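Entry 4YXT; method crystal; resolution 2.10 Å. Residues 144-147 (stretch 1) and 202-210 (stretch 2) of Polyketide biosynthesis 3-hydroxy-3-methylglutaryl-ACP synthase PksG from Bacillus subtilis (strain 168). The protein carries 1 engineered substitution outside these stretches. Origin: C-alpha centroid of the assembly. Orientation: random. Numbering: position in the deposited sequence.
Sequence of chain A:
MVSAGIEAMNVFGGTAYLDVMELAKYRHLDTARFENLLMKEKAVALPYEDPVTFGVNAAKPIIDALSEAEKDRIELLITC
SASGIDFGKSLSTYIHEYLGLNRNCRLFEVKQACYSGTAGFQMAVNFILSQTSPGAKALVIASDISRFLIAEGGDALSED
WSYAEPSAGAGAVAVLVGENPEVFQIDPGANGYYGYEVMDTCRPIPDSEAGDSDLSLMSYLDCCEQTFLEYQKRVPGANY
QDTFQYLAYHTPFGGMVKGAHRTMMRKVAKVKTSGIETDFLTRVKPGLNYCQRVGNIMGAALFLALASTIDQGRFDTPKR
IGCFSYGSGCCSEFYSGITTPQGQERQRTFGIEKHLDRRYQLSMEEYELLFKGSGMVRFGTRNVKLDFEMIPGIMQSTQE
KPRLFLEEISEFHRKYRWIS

Stretch 1 (144-147) DISR
Stretch 2 (202-210) CRPIPDSEA

Stretch 2 folds back on itself as a hairpin: C202 and A210 pair through reciprocal backbone hydrogen bonds, C202 N to A210 O and A210 N to C202 O, both 2.7 Å, and a type II turn from I205 to S208 closes the loop, with S208 N bonded to I205 O at 3.2 Å. D207 takes the left-handed position of the turn (phi/psi 61/22). Stretch 1 leaves a strand, and the contact buries 281 Å².

D144 (-142/146, chi1 m) directs its CA-to-CB bond toward stretch 2 but makes no contact with it; its carboxylate is hydrogen-bonded elsewhere in the structure. I145 (-130/122, chi1 m, chi2 p) contributes its backbone carbonyl; its CA-to-CB bond points sideways and the end of the side chain leads away. R203, nearly extended at m, t, t with chi4 -170°, reaches this strand end, and its NH2 gives a weak hydrogen bond to I145 O at 3.3 Å, the carbonyl lying near the guanidinium plane. S146 (-65/159, chi1 m) places CA 3.7 Å from R203 NH2.

R147 has the most surface covered, 115 Å² by stretch 2. R147 CA lies 5.4 Å from D207 CA, the closest CA pair across the stretches, and R147 CG sits 3.0 Å from D207 O. The side chain, poorly ordered, curls through p, m, p with chi4 -173°, so that R147 CD lies over one face of the R203 guanidinium and R147 NH1 reaches E209 OE1 at 2.6 Å. This salt bridge includes a weak hydrogen bond, its angle only 117°. E209 (chi1 t, chi2 114°, chi3 -6°) lays CB over one face of the R147 guanidinium, while the same OE1 accepts R203 NE at 2.7 Å and 162°, a salt bridge. One carboxylate oxygen serves both arginines, offsetting the like charges of R147 NH1 and R203 NH2, two donors 3.3 Å apart without a hydrogen bond.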

ATOM      1  N   ASP A 144      13.388  -1.355   3.579  1.00 26.32           N
ATOM      2  CA  ASP A 144      13.915  -1.134   2.233  1.00 25.82           C
ATOM      3  C   ASP A 144      15.398  -1.496   2.160  1.00 28.25           C
ATOM      4  O   ASP A 144      16.135  -1.322   3.140  1.00 26.25           O
ATOM      5  CB  ASP A 144      13.766   0.320   1.761  1.00 26.41           C
ATOM      6  CG  ASP A 144      12.397   0.608   1.114  1.00 28.57           C
ATOM      7  OD1 ASP A 144      11.954  -0.169   0.221  1.00 29.94           O
ATOM      8  OD2 ASP A 144      11.759   1.620   1.537  1.00 28.03           O
ATOM      9  N   ILE A 145      15.776  -2.003   0.975  1.00 27.59           N
ATOM     10  CA  ILE A 145      17.106  -2.445   0.620  1.00 29.32           C
ATOM     11  C   ILE A 145      17.459  -1.774  -0.705  1.00 28.77           C
ATOM     12  O   ILE A 145      16.739  -1.941  -1.676  1.00 25.69           O
ATOM     13  CB  ILE A 145      17.148  -3.954   0.358  1.00 30.35           C
ATOM     14  CG1 ILE A 145      17.085  -4.786   1.659  1.00 33.88           C
ATOM     15  CG2 ILE A 145      18.471  -4.331  -0.318  1.00 30.37           C
ATOM     16  CD1 ILE A 145      15.887  -4.607   2.539  1.00 36.93           C
ATOM     17  N   SER A 146      18.553  -1.017  -0.742  1.00 30.88           N
ATOM     18  CA  SER A 146      19.104  -0.539  -2.015  1.00 36.71           C
ATOM     19  C   SER A 146      19.610  -1.674  -2.906  1.00 40.43           C
ATOM     20  O   SER A 146      19.986  -2.726  -2.420  1.00 44.96           O
ATOM     21  CB  SER A 146      20.254   0.413  -1.771  1.00 35.53           C
ATOM     22  OG  SER A 146      19.791   1.453  -0.970  1.00 40.79           O
ATOM     23  N   ARG A 147      19.704  -1.398  -4.198  1.00 48.27           N
ATOM     24  CA  ARG A 147      19.952  -2.403  -5.231  1.00 59.50           C
ATOM     25  C   ARG A 147      21.197  -2.125  -6.103  1.00 63.81           C
ATOM     26  O   ARG A 147      21.386  -1.025  -6.644  1.00 62.74           O
ATOM     27  CB  ARG A 147      18.695  -2.558  -6.099  1.00 65.66           C
ATOM     28  CG  ARG A 147      18.284  -1.374  -6.975  1.00 66.85           C
ATOM     29  CD  ARG A 147      18.112  -0.063  -6.236  1.00 71.08           C
ATOM     30  NE  ARG A 147      19.398   0.613  -6.025  1.00 74.77           N
ATOM     31  CZ  ARG A 147      19.569   1.717  -5.291  1.00 73.47           C
ATOM     32  NH1 ARG A 147      18.532   2.294  -4.704  1.00 59.77           N
ATOM     33  NH2 ARG A 147      20.793   2.247  -5.149  1.00 74.74           N
ATOM     34  N   CYS A 202      12.668   6.815  -9.455  1.00 32.95           N
ATOM     35  CA  CYS A 202      11.776   5.684  -9.578  1.00 31.40           C
ATOM     36  C   CYS A 202      12.547   4.375  -9.663  1.00 30.17           C
ATOM     37  O   CYS A 202      13.804   4.368  -9.813  1.00 28.14           O
ATOM     38  CB  CYS A 202      10.884   5.832 -10.832  1.00 35.18           C
ATOM     39  SG  CYS A 202      11.760   6.000 -12.400  1.00 37.21           S
ATOM     40  N   ARG A 203      11.779   3.288  -9.563  1.00 26.77           N
ATOM     41  CA  ARG A 203      12.267   1.887  -9.671  1.00 29.18           C
ATOM     42  C   ARG A 203      11.464   1.089 -10.721  1.00 30.59           C
ATOM     43  O   ARG A 203      10.686   0.155 -10.412  1.00 28.42           O
ATOM     44  CB  ARG A 203      12.237   1.197  -8.331  1.00 27.28           C
ATOM     45  CG  ARG A 203      13.219   1.783  -7.325  1.00 30.40           C
ATOM     46  CD  ARG A 203      13.281   0.893  -6.077  1.00 32.04           C
ATOM     47  NE  ARG A 203      14.448   1.160  -5.244  1.00 33.06           N
ATOM     48  CZ  ARG A 203      14.834   0.402  -4.209  1.00 34.16           C
ATOM     49  NH1 ARG A 203      14.114  -0.661  -3.844  1.00 32.20           N
ATOM     50  NH2 ARG A 203      15.926   0.731  -3.506  1.00 31.70           N
ATOM     51  N   PRO A 204      11.664   1.455 -11.992  1.00 28.60           N
ATOM     52  CA  PRO A 204      10.849   0.891 -13.010  1.00 28.54           C
ATOM     53  C   PRO A 204      11.280  -0.482 -13.434  1.00 27.33           C
ATOM     54  O   PRO A 204      10.517  -1.144 -14.127  1.00 26.03           O
ATOM     55  CB  PRO A 204      11.004   1.878 -14.164  1.00 28.56           C
ATOM     56  CG  PRO A 204      12.280   2.549 -13.928  1.00 27.73           C
ATOM     57  CD  PRO A 204      12.717   2.323 -12.526  1.00 27.33           C
ATOM     58  N   ILE A 205      12.481  -0.893 -13.045  1.00 27.97           N
ATOM     59  CA  ILE A 205      13.025  -2.209 -13.429  1.00 33.43           C
ATOM     60  C   ILE A 205      13.297  -2.985 -12.155  1.00 31.88           C
ATOM     61  O   ILE A 205      13.692  -2.388 -11.180  1.00 32.93           O
ATOM     62  CB  ILE A 205      14.324  -2.027 -14.257  1.00 36.58           C
ATOM     63  CG1 ILE A 205      13.959  -1.723 -15.708  1.00 39.33           C
ATOM     64  CG2 ILE A 205      15.243  -3.245 -14.175  1.00 38.06           C
ATOM     65  CD1 ILE A 205      13.305  -2.890 -16.425  1.00 42.87           C
ATOM     66  N   PRO A 206      13.053  -4.313 -12.140  1.00 32.66           N
ATOM     67  CA  PRO A 206      13.314  -4.931 -10.861  1.00 32.00           C
ATOM     68  C   PRO A 206      14.812  -4.905 -10.546  1.00 35.81           C
ATOM     69  O   PRO A 206      15.640  -4.976 -11.465  1.00 37.37           O
ATOM     70  CB  PRO A 206      12.787  -6.362 -11.036  1.00 29.34           C
ATOM     71  CG  PRO A 206      11.902  -6.316 -12.233  1.00 28.52           C
ATOM     72  CD  PRO A 206      12.491  -5.269 -13.105  1.00 29.40           C
ATOM     73  N   ASP A 207      15.123  -4.791  -9.255  1.00 37.52           N
ATOM     74  CA  ASP A 207      16.490  -4.709  -8.706  1.00 41.52           C
ATOM     75  C   ASP A 207      17.286  -3.477  -9.221  1.00 41.42           C
ATOM     76  O   ASP A 207      18.523  -3.432  -9.132  1.00 36.77           O
ATOM     77  CB  ASP A 207      17.242  -6.048  -8.908  1.00 41.62           C
ATOM     78  CG  ASP A 207      16.565  -7.223  -8.174  1.00 42.09           C
ATOM     79  OD1 ASP A 207      16.241  -7.041  -6.979  1.00 53.04           O
ATOM     80  OD2 ASP A 207      16.348  -8.317  -8.763  1.00 39.43           O
ATOM     81  N   SER A 208      16.561  -2.448  -9.674  1.00 40.52           N
ATOM     82  CA  SER A 208      17.199  -1.263 -10.261  1.00 41.48           C
ATOM     83  C   SER A 208      16.509   0.060  -9.964  1.00 39.29           C
ATOM     84  O   SER A 208      15.292   0.134  -9.897  1.00 46.84           O
ATOM     85  CB  SER A 208      17.291  -1.430 -11.768  1.00 40.78           C
ATOM     86  OG  SER A 208      17.890  -0.272 -12.331  1.00 49.87           O
ATOM     87  N   GLU A 209      17.309   1.117  -9.869  1.00 39.82           N
ATOM     88  CA  GLU A 209      16.838   2.480  -9.635  1.00 40.97           C
ATOM     89  C   GLU A 209      17.106   3.446 -10.794  1.00 39.82           C
ATOM     90  O   GLU A 209      18.055   3.247 -11.529  1.00 41.77           O
ATOM     91  CB  GLU A 209      17.552   3.012  -8.411  1.00 48.75           C
ATOM     92  CG  GLU A 209      16.957   4.285  -7.823  1.00 52.48           C
ATOM     93  CD  GLU A 209      16.363   4.099  -6.443  1.00 57.69           C
ATOM     94  OE1 GLU A 209      16.283   2.951  -5.920  1.00 58.84           O
ATOM     95  OE2 GLU A 209      15.989   5.132  -5.880  1.00 54.26           O
ATOM     96  N   ALA A 210      16.278   4.489 -10.953  1.00 38.68           N
ATOM     97  CA  ALA A 210      16.554   5.594 -11.902  1.00 36.98           C
ATOM     98  C   ALA A 210      16.104   6.904 -11.323  1.00 40.70           C
ATOM     99  O   ALA A 210      15.168   6.935 -10.536  1.00 42.61           O
ATOM    100  CB  ALA A 210      15.853   5.384 -13.227  1.00 35.28           C
TER